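Local coordinates for protein 1,3-alpha-isomaltosidase (Kribbella flavida DSM 17836, PDB 5X3I) that hydrolyses the alpha-1,3-glucosidic linkages of the cyclic tetrasaccharide cyclobis-(1-6)-alpha-nigerosyl to release isomaltose, in the intracellular breakdown of this starch-derived sugar, at residues W297-W302 with T631-L636; T315-T320 with T609-A614; T426-R431 with A438-L443. The protein carries 1 engineered substitution. One frame throughout, in Å; residues are numbered along the deposited sequence.

Contact 1: residues W297-W302 with T631-L636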
loop_
_atom_site.group_PDB
_atom_site.type_symbol
_atom_site.label_atom_id
_atom_site.label_comp_id
_atom_site.label_asym_id
_atom_site.label_seq_id
_atom_site.Cartn_x
_atom_site.Cartn_y
_atom_site.Cartn_z
ATOM N N TRP A 297 -10.824 19.497 -6.591
ATOM C CA TRP A 297 -9.922 20.008 -5.556
ATOM C C TRP A 297 -8.838 19.012 -5.126
ATOM O O TRP A 297 -7.830 19.431 -4.568
ATOM C CB TRP A 297 -10.693 20.486 -4.309
ATOM C CG TRP A 297 -11.493 19.450 -3.541
ATOM C CD1 TRP A 297 -12.843 19.260 -3.590
ATOM C CD2 TRP A 297 -10.994 18.502 -2.578
ATOM N NE1 TRP A 297 -13.216 18.252 -2.733
ATOM C CE2 TRP A 297 -12.100 17.771 -2.100
ATOM C CE3 TRP A 297 -9.729 18.208 -2.074
ATOM C CZ2 TRP A 297 -11.972 16.760 -1.159
ATOM C CZ3 TRP A 297 -9.609 17.207 -1.126
ATOM C CH2 TRP A 297 -10.719 16.496 -0.682
ATOM N N VAL A 298 -9.020 17.714 -5.402
ATOM C CA VAL A 298 -7.986 16.739 -5.023
ATOM C C VAL A 298 -6.708 16.988 -5.815
ATOM O O VAL A 298 -5.630 16.559 -5.409
ATOM C CB VAL A 298 -8.428 15.252 -5.219
ATOM C CG1 VAL A 298 -9.732 14.986 -4.509
ATOM C CG2 VAL A 298 -8.513 14.873 -6.699
ATOM N N PHE A 299 -6.819 17.731 -6.912
ATOM C CA PHE A 299 -5.651 18.016 -7.729
ATOM C C PHE A 299 -4.828 19.211 -7.258
ATOM O O PHE A 299 -3.810 19.535 -7.857
ATOM C CB PHE A 299 -6.075 18.210 -9.180
ATOM C CG PHE A 299 -6.543 16.951 -9.827
ATOM C CD1 PHE A 299 -5.692 15.858 -9.926
ATOM C CD2 PHE A 299 -7.823 16.842 -10.328
ATOM C CE1 PHE A 299 -6.110 14.679 -10.518
ATOM C CE2 PHE A 299 -8.244 15.661 -10.930
ATOM C CZ PHE A 299 -7.388 14.590 -11.024
ATOM N N ARG A 300 -5.240 19.844 -6.168
ATOM C CA ARG A 300 -4.431 20.908 -5.602
ATOM C C ARG A 300 -3.368 20.332 -4.669
ATOM O O ARG A 300 -3.363 19.138 -4.396
ATOM C CB ARG A 300 -5.316 21.908 -4.858
ATOM C CG ARG A 300 -6.418 22.503 -5.721
ATOM C CD ARG A 300 -7.234 23.504 -4.943
ATOM N NE ARG A 300 -6.446 24.666 -4.565
ATOM C CZ ARG A 300 -6.860 25.603 -3.718
ATOM N NH1 ARG A 300 -8.051 25.494 -3.133
ATOM N NH2 ARG A 300 -6.085 26.645 -3.449
ATOM N N LEU A 301 -2.504 21.186 -4.137
ATOM C CA LEU A 301 -1.436 20.708 -3.272
ATOM C C LEU A 301 -1.994 20.222 -1.937
ATOM O O LEU A 301 -2.830 20.892 -1.320
ATOM C CB LEU A 301 -0.392 21.796 -3.036
ATOM C CG LEU A 301 0.647 21.502 -1.943
ATOM C CD1 LEU A 301 1.512 20.292 -2.313
ATOM C CD2 LEU A 301 1.521 22.736 -1.656
ATOM N N TRP A 302 -1.539 19.045 -1.523
ATOM C CA TRP A 302 -1.843 18.493 -0.206
ATOM C C TRP A 302 -0.693 18.752 0.762
ATOM O O TRP A 302 0.450 18.382 0.490
ATOM C CB TRP A 302 -2.106 16.983 -0.281
ATOM C CG TRP A 302 -3.323 16.569 -1.026
ATOM C CD1 TRP A 302 -3.687 16.943 -2.288
ATOM C CD2 TRP A 302 -4.337 15.675 -0.566
ATOM N NE1 TRP A 302 -4.863 16.342 -2.633
ATOM C CE2 TRP A 302 -5.285 15.554 -1.597
ATOM C CE3 TRP A 302 -4.530 14.955 0.620
ATOM C CZ2 TRP A 302 -6.410 14.744 -1.486
ATOM C CZ3 TRP A 302 -5.654 14.149 0.731
ATOM C CH2 TRP A 302 -6.581 14.054 -0.316
ATOM N N THR A 631 1.959 27.094 -7.964
ATOM C CA THR A 631 1.104 28.040 -8.668
ATOM C C THR A 631 0.773 27.526 -10.066
ATOM O O THR A 631 -0.358 27.633 -10.528
ATOM C CB THR A 631 1.767 29.432 -8.757
ATOM O OG1 THR A 631 2.062 29.895 -7.436
ATOM C CG2 THR A 631 0.833 30.418 -9.410
ATOM N N LEU A 632 1.775 26.967 -10.732
ATOM C CA LEU A 632 1.570 26.282 -11.995
ATOM C C LEU A 632 0.571 25.125 -11.824
ATOM O O LEU A 632 -0.341 24.959 -12.629
ATOM C CB LEU A 632 2.911 25.776 -12.540
ATOM C CG LEU A 632 2.913 25.269 -13.985
ATOM C CD1 LEU A 632 4.270 25.484 -14.636
ATOM C CD2 LEU A 632 2.551 23.804 -14.039
ATOM N N ARG A 633 0.758 24.339 -10.766
ATOM C CA ARG A 633 -0.157 23.255 -10.405
ATOM C C ARG A 633 -1.620 23.723 -10.375
ATOM O O ARG A 633 -2.492 23.096 -10.965
ATOM C CB ARG A 633 0.217 22.684 -9.038
ATOM C CG ARG A 633 -0.716 21.584 -8.537
ATOM C CD ARG A 633 -0.416 20.270 -9.242
ATOM N NE ARG A 633 -1.282 19.164 -8.823
ATOM C CZ ARG A 633 -1.173 17.931 -9.305
ATOM N NH1 ARG A 633 -0.219 17.657 -10.203
ATOM N NH2 ARG A 633 -2.001 16.974 -8.889
ATOM N N GLU A 634 -1.868 24.831 -9.678
ATOM C CA GLU A 634 -3.204 25.425 -9.605
ATOM C C GLU A 634 -3.797 25.619 -10.995
ATOM O O GLU A 634 -4.948 25.298 -11.233
ATOM C CB GLU A 634 -3.161 26.768 -8.863
ATOM C CG GLU A 634 -2.822 26.657 -7.384
ATOM C CD GLU A 634 -4.031 26.295 -6.543
ATOM O OE1 GLU A 634 -4.997 27.064 -6.531
ATOM O OE2 GLU A 634 -4.036 25.238 -5.908
ATOM N N SER A 635 -2.988 26.133 -11.913
ATOM C CA SER A 635 -3.445 26.380 -13.277
ATOM C C SER A 635 -3.747 25.098 -14.039
ATOM O O SER A 635 -4.497 25.117 -14.999
ATOM C CB SER A 635 -2.406 27.192 -14.051
ATOM O OG SER A 635 -2.260 28.468 -13.475
ATOM N N LEU A 636 -3.162 23.993 -13.598
ATOM C CA LEU A 636 -3.330 22.699 -14.253
ATOM C C LEU A 636 -4.591 21.966 -13.837
ATOM O O LEU A 636 -4.933 20.948 -14.429
ATOM C CB LEU A 636 -2.136 21.798 -13.947
ATOM C CG LEU A 636 -0.990 21.747 -14.943
ATOM C CD1 LEU A 636 0.101 20.820 -14.415
ATOM C CD2 LEU A 636 -1.491 21.260 -16.278
HETATM O O HOH W 1 -2.924 17.099 -6.025
HETATM O O HOH W 2 -2.186 23.802 -4.945
#
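Arg633 reaches Phe299 with its CG trans to the backbone N (chi1 177°) and a bend at chi2 (77°), which carries the extended remainder of the chain to the carbonyl of Phe299. Glu634, folded at chi2, brings its carboxylate to Arg300 instead. The NE of Arg633 donates to Phe299 O at 2.7 Å, and NH2 adds a weak bond to the same oxygen. NH2 also lies at the edge of the Phe299 ring, near its plane, and donates to a water that in turn bonds Val298 O and Arg300 O, so the guanidinium holds one carbonyl of the turn directly and two more through the water. These residues join the turn that leads into 302-304, the first strand of the TIM barrel, to the long helix 622-650; NH1 of Arg633 extends the grip to the carbonyls of Ala587 and Met589, just ahead of the last barrel strand. The second link is a salt bridge in which Arg300 NE meets the syn lone pair of Glu634 OE2 at 2.8 Å, almost straight at 168°, while NH2 bonds OE1 only weakly. An alanine in place of Arg300 would probably leave the Glu634 carboxylate without its charged mate and freer to turn. A second water, 2.5 Å from OE2 of Glu634, takes the N-H of Leu301 and ties the carboxylate to the backbone as well.

Contact 2: residues T315-T320 with T609-A614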
loop_
_atom_site.group_PDB
_atom_site.type_symbol
_atom_site.label_atom_id
_atom_site.label_comp_id
_atom_site.label_asym_id
_atom_site.label_seq_id
_atom_site.Cartn_x
_atom_site.Cartn_y
_atom_site.Cartn_z
ATOM N N THR A 315 -3.121 25.627 12.442
ATOM C CA THR A 315 -3.443 26.965 11.972
ATOM C C THR A 315 -2.149 27.741 11.673
ATOM O O THR A 315 -2.094 28.458 10.687
ATOM C CB THR A 315 -4.366 27.733 12.968
ATOM O OG1 THR A 315 -3.736 27.887 14.235
ATOM C CG2 THR A 315 -5.666 26.984 13.160
ATOM N N ALA A 316 -1.095 27.549 12.464
ATOM C CA ALA A 316 0.180 28.234 12.192
ATOM C C ALA A 316 0.785 27.836 10.847
ATOM O O ALA A 316 1.196 28.698 10.074
ATOM C CB ALA A 316 1.187 27.976 13.297
ATOM N N ARG A 317 0.837 26.532 10.579
ATOM C CA ARG A 317 1.404 26.026 9.335
ATOM C C ARG A 317 0.598 26.504 8.115
ATOM O O ARG A 317 1.175 26.876 7.099
ATOM C CB ARG A 317 1.480 24.484 9.358
ATOM C CG ARG A 317 2.414 23.885 10.437
ATOM C CD ARG A 317 3.906 24.197 10.227
ATOM N NE ARG A 317 4.697 23.687 11.347
ATOM C CZ ARG A 317 4.959 24.373 12.454
ATOM N NH1 ARG A 317 4.515 25.616 12.586
ATOM N NH2 ARG A 317 5.655 23.819 13.435
ATOM N N MET A 318 -0.728 26.497 8.219
ATOM C CA MET A 318 -1.556 26.951 7.105
ATOM C C MET A 318 -1.460 28.477 6.941
ATOM O O MET A 318 -1.483 28.980 5.833
ATOM C CB MET A 318 -3.014 26.517 7.291
ATOM C CG MET A 318 -3.249 25.005 7.215
ATOM S SD MET A 318 -2.690 24.251 5.673
ATOM C CE MET A 318 -1.078 23.641 6.135
ATOM N N ASP A 319 -1.331 29.195 8.048
ATOM C CA ASP A 319 -1.127 30.639 7.979
ATOM C C ASP A 319 0.174 30.927 7.233
ATOM O O ASP A 319 0.242 31.852 6.434
ATOM C CB ASP A 319 -1.099 31.281 9.374
ATOM C CG ASP A 319 -2.487 31.490 9.955
ATOM O OD1 ASP A 319 -3.477 31.186 9.281
ATOM O OD2 ASP A 319 -2.587 31.969 11.097
ATOM N N THR A 320 1.189 30.100 7.462
ATOM C CA THR A 320 2.462 30.313 6.788
ATOM C C THR A 320 2.322 30.071 5.284
ATOM O O THR A 320 2.844 30.845 4.494
ATOM C CB THR A 320 3.587 29.437 7.382
ATOM O OG1 THR A 320 3.806 29.818 8.745
ATOM C CG2 THR A 320 4.883 29.642 6.611
ATOM N N THR A 609 7.649 21.017 4.949
ATOM C CA THR A 609 7.178 22.284 4.377
ATOM C C THR A 609 8.278 22.984 3.561
ATOM O O THR A 609 9.454 22.869 3.866
ATOM C CB THR A 609 6.669 23.253 5.467
ATOM O OG1 THR A 609 7.749 23.635 6.329
ATOM C CG2 THR A 609 5.549 22.612 6.272
ATOM N N PRO A 610 7.894 23.698 2.504
ATOM C CA PRO A 610 8.895 24.383 1.676
ATOM C C PRO A 610 9.769 25.337 2.489
ATOM O O PRO A 610 10.972 25.410 2.257
ATOM C CB PRO A 610 8.048 25.160 0.664
ATOM C CG PRO A 610 6.753 24.465 0.628
ATOM C CD PRO A 610 6.529 23.882 1.991
ATOM N N TRP A 611 9.178 26.039 3.448
ATOM C CA TRP A 611 9.934 27.015 4.211
ATOM C C TRP A 611 10.850 26.365 5.232
ATOM O O TRP A 611 11.928 26.882 5.501
ATOM C CB TRP A 611 9.005 28.015 4.907
ATOM C CG TRP A 611 7.978 27.415 5.814
ATOM C CD1 TRP A 611 8.096 27.195 7.149
ATOM C CD2 TRP A 611 6.660 26.990 5.452
ATOM N NE1 TRP A 611 6.938 26.652 7.644
ATOM C CE2 TRP A 611 6.043 26.513 6.619
ATOM C CE3 TRP A 611 5.946 26.964 4.254
ATOM C CZ2 TRP A 611 4.748 26.012 6.622
ATOM C CZ3 TRP A 611 4.665 26.461 4.256
ATOM C CH2 TRP A 611 4.076 25.997 5.433
ATOM N N HIS A 612 10.435 25.246 5.816
ATOM C CA HIS A 612 11.333 24.578 6.749
ATOM C C HIS A 612 12.516 23.963 6.015
ATOM O O HIS A 612 13.625 23.924 6.537
ATOM C CB HIS A 612 10.634 23.502 7.561
ATOM C CG HIS A 612 11.514 22.901 8.606
ATOM N ND1 HIS A 612 12.019 23.635 9.656
ATOM C CD2 HIS A 612 12.017 21.653 8.743
ATOM C CE1 HIS A 612 12.780 22.859 10.406
ATOM N NE2 HIS A 612 12.792 21.651 9.876
ATOM N N VAL A 613 12.269 23.479 4.805
ATOM C CA VAL A 613 13.342 22.930 3.995
ATOM C C VAL A 613 14.319 24.056 3.646
ATOM O O VAL A 613 15.533 23.883 3.739
ATOM C CB VAL A 613 12.808 22.251 2.719
ATOM C CG1 VAL A 613 13.946 21.916 1.773
ATOM C CG2 VAL A 613 12.031 20.983 3.078
ATOM N N ALA A 614 13.776 25.213 3.273
ATOM C CA ALA A 614 14.587 26.392 3.001
ATOM C C ALA A 614 15.430 26.741 4.211
ATOM O O ALA A 614 16.624 26.976 4.090
ATOM C CB ALA A 614 13.712 27.576 2.606
#
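An indole-to-methyl contact at the surface of the barrel domain joins helix 311-323 to the first turn of helix 610-617, with Trp611 reaching across to Thr320 and Arg317. The methyl CG2 of Thr320 stands over the centre of one face of the indole, 3.4 Å from the centroid of the six-membered ring of Trp611 and 15° off its normal, a CH-pi contact. Its closest approach is 3.3 Å, to CE2 of Trp611, and CB of the threonine follows the methyl in over CZ2. With chi1 at -64°, Thr320 turns CG2 toward the indole and keeps OG1 beside its own backbone N. In the TIM barrel, helix 311-323 follows the first strand, 302-304, whereas helix 610-617 comes after the last, 591-593; the indole therefore bridges the place where the ring of strands and helices closes on itself. Trp611 is placed by a chi1 of 56°, with CG between its backbone N and carbonyl carbon. The face turned from Thr320 is covered near its rim by OG1 of Thr609, 3.3 Å above the plane. Thr609 is the N-cap of the helix, and its OG1 accepts from His612 N at 3.2 Å, so one side chain both caps the start of the helix and backs the indole. The closest approach of Arg317 is made by its backbone O, 3.5 Å from CH2 of Trp611, while CD comes to 4.1 Å from CZ2 of that ring. The charged end of Arg317 forms a salt bridge with Asp607, and the ring of His321 meets the indole edge-to-face.

Contact 3: residues T426-R431 with A438-L443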
loop_
_atom_site.group_PDB
_atom_site.type_symbol
_atom_site.label_atom_id
_atom_site.label_comp_id
_atom_site.label_asym_id
_atom_site.label_seq_id
_atom_site.Cartn_x
_atom_site.Cartn_y
_atom_site.Cartn_z
ATOM N N THR A 426 -11.892 -16.728 19.363
ATOM C CA THR A 426 -11.438 -15.526 20.068
ATOM C C THR A 426 -11.117 -14.421 19.055
ATOM O O THR A 426 -10.907 -14.702 17.882
ATOM C CB THR A 426 -10.194 -15.784 20.930
ATOM O OG1 THR A 426 -9.082 -16.102 20.086
ATOM C CG2 THR A 426 -10.435 -16.935 21.937
ATOM N N ALA A 427 -11.085 -13.171 19.508
ATOM C CA ALA A 427 -10.809 -12.056 18.609
ATOM C C ALA A 427 -9.345 -12.014 18.213
ATOM O O ALA A 427 -8.461 -12.202 19.044
ATOM C CB ALA A 427 -11.218 -10.733 19.254
ATOM N N TYR A 428 -9.094 -11.772 16.937
ATOM C CA TYR A 428 -7.730 -11.591 16.452
ATOM C C TYR A 428 -7.069 -10.389 17.110
ATOM O O TYR A 428 -7.692 -9.351 17.261
ATOM C CB TYR A 428 -7.720 -11.415 14.936
ATOM C CG TYR A 428 -6.362 -11.078 14.382
ATOM C CD1 TYR A 428 -5.365 -12.041 14.313
ATOM C CD2 TYR A 428 -6.073 -9.799 13.927
ATOM C CE1 TYR A 428 -4.130 -11.744 13.807
ATOM C CE2 TYR A 428 -4.838 -9.491 13.423
ATOM C CZ TYR A 428 -3.866 -10.468 13.362
ATOM O OH TYR A 428 -2.629 -10.170 12.858
ATOM N N ARG A 429 -5.817 -10.515 17.488
ATOM C CA ARG A 429 -5.018 -9.449 18.021
ATOM C C ARG A 429 -3.841 -9.078 17.142
ATOM O O ARG A 429 -3.078 -9.890 16.738
ATOM C CB ARG A 429 -4.501 -9.782 19.395
ATOM C CG ARG A 429 -5.471 -10.452 20.318
ATOM C CD ARG A 429 -6.542 -9.562 20.817
ATOM N NE ARG A 429 -6.065 -8.649 21.832
ATOM C CZ ARG A 429 -6.161 -8.866 23.129
ATOM N NH1 ARG A 429 -6.677 -9.980 23.530
ATOM N NH2 ARG A 429 -5.733 -8.000 24.009
ATOM N N ASN A 430 -3.738 -7.809 16.862
ATOM C CA ASN A 430 -2.685 -7.264 16.052
ATOM C C ASN A 430 -1.330 -7.818 16.469
ATOM O O ASN A 430 -0.900 -7.659 17.558
ATOM C CB ASN A 430 -2.686 -5.740 16.071
ATOM C CG ASN A 430 -1.810 -5.130 14.996
ATOM O OD1 ASN A 430 -1.633 -5.656 13.959
ATOM N ND2 ASN A 430 -1.329 -3.993 15.266
ATOM N N ARG A 431 -0.757 -8.565 15.558
ATOM C CA ARG A 431 0.370 -9.441 15.804
ATOM C C ARG A 431 1.466 -8.597 15.341
ATOM O O ARG A 431 2.493 -9.087 15.049
ATOM C CB ARG A 431 0.329 -10.696 14.923
ATOM C CG ARG A 431 -0.354 -11.890 15.528
ATOM C CD ARG A 431 -1.242 -12.580 14.541
ATOM N NE ARG A 431 -0.702 -13.772 13.920
ATOM C CZ ARG A 431 -1.357 -14.935 13.885
ATOM N NH1 ARG A 431 -2.546 -15.059 14.457
ATOM N NH2 ARG A 431 -0.841 -15.997 13.284
ATOM N N ALA A 438 -4.080 -4.917 19.163
ATOM C CA ALA A 438 -5.312 -4.209 18.838
ATOM C C ALA A 438 -6.244 -5.121 18.046
ATOM O O ALA A 438 -5.781 -5.931 17.259
ATOM C CB ALA A 438 -5.008 -2.937 18.053
ATOM N N LEU A 439 -7.550 -4.993 18.259
ATOM C CA LEU A 439 -8.542 -5.715 17.449
ATOM C C LEU A 439 -8.727 -5.068 16.081
ATOM O O LEU A 439 -8.503 -3.874 15.923
ATOM C CB LEU A 439 -9.894 -5.767 18.162
ATOM C CG LEU A 439 -9.832 -6.109 19.646
ATOM C CD1 LEU A 439 -11.210 -6.127 20.246
ATOM C CD2 LEU A 439 -9.139 -7.450 19.835
ATOM N N MET A 440 -9.137 -5.860 15.100
ATOM C CA MET A 440 -9.492 -5.341 13.783
ATOM C C MET A 440 -11.001 -5.389 13.607
ATOM O O MET A 440 -11.589 -6.451 13.747
ATOM C CB MET A 440 -8.821 -6.146 12.660
ATOM C CG MET A 440 -7.300 -6.030 12.564
ATOM S SD MET A 440 -6.615 -7.089 11.254
ATOM C CE MET A 440 -7.009 -6.137 9.792
ATOM N N PRO A 441 -11.635 -4.248 13.287
ATOM C CA PRO A 441 -13.073 -4.344 13.017
ATOM C C PRO A 441 -13.300 -5.188 11.772
ATOM O O PRO A 441 -12.521 -5.097 10.831
ATOM C CB PRO A 441 -13.497 -2.886 12.792
ATOM C CG PRO A 441 -12.276 -2.223 12.278
ATOM C CD PRO A 441 -11.096 -2.920 12.960
ATOM N N ASP A 442 -14.358 -5.973 11.729
ATOM C CA ASP A 442 -14.487 -6.823 10.574
ATOM C C ASP A 442 -15.302 -6.060 9.551
ATOM O O ASP A 442 -16.521 -6.119 9.535
ATOM C CB ASP A 442 -15.181 -8.126 10.998
ATOM C CG ASP A 442 -15.279 -9.154 9.893
ATOM O OD1 ASP A 442 -15.055 -8.843 8.715
ATOM O OD2 ASP A 442 -15.616 -10.300 10.231
ATOM N N LEU A 443 -14.597 -5.526 8.569
ATOM C CA LEU A 443 -15.180 -4.568 7.641
ATOM C C LEU A 443 -15.645 -5.325 6.413
ATOM O O LEU A 443 -16.095 -4.733 5.443
ATOM C CB LEU A 443 -14.183 -3.455 7.289
ATOM C CG LEU A 443 -13.800 -2.545 8.470
ATOM C CD1 LEU A 443 -12.685 -1.600 8.099
ATOM C CD2 LEU A 443 -15.013 -1.769 9.014
HETATM O O HOH W 3 -9.973 -8.483 15.863
#
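Although neither run of chain forms a regular strand, Asn430 and Ala438 pair by a direct backbone hydrogen bond, and a water takes up the next link between Tyr428 and Met440. Asn430 N donates to Ala438 O at 2.8 Å, with a fairly straight N-H...O angle of 159°. Two residues earlier in one segment and two later in the other, the water lies between Tyr428 O, to which it can donate, and Met440 N, from which it accepts, bridging the two backbones. Beside these links the side chains of Tyr428 and Met440 run alongside each other, pointing the same way. The sulfur SD of Met440 comes to 3.7 Å from CE2 of Tyr428 and lies 4.8 Å from the ring centroid, an oblique Met-aromatic contact. Both segments belong to one long loop of the TIM-barrel domain, between helices 404-415 and 446-454. It bends back on itself near the catalytic centre: the side chain of Met440 is about 8 Å from that of Glu474, a probable active-site residue. Tyr428 reaches that neighbourhood through its hydroxyl, which is hydrogen-bonded to the backbone at His475 and Trp477. Leu439 packs against the other segment through one methyl: CD2 touches CB of Ala427 at 3.9 Å, CD of Arg429 at 3.5 Å and the carbonyl oxygen of Tyr428. The chain of Arg429, bent at chi2 and chi3, lies along the leucine while its NE bonds Gln437 O. On the Asn430 side, CB packs 4.1 Å from CB of Ala438, and the amide ND2 is bonded to Phe435 O.

Contacts 1 and 2 both join elements from near the start of the TIM barrel to elements after its last strand, and helices 610-617 and 622-650 are consecutive; their centres lie about 17 Å apart, on the same side of the chain's centre. Contact 1, partly buried, is polar and charged, whereas contact 2 is a surface contact with no hydrogen bond between its segments. Contact 3 is buried and local, within one loop, across the chain's centre from contact 1, with centres about 39 Å apart. It combines backbone and water-mediated bonds with apolar side chains. Contact 3 approaches the active site; the other two lie away from it.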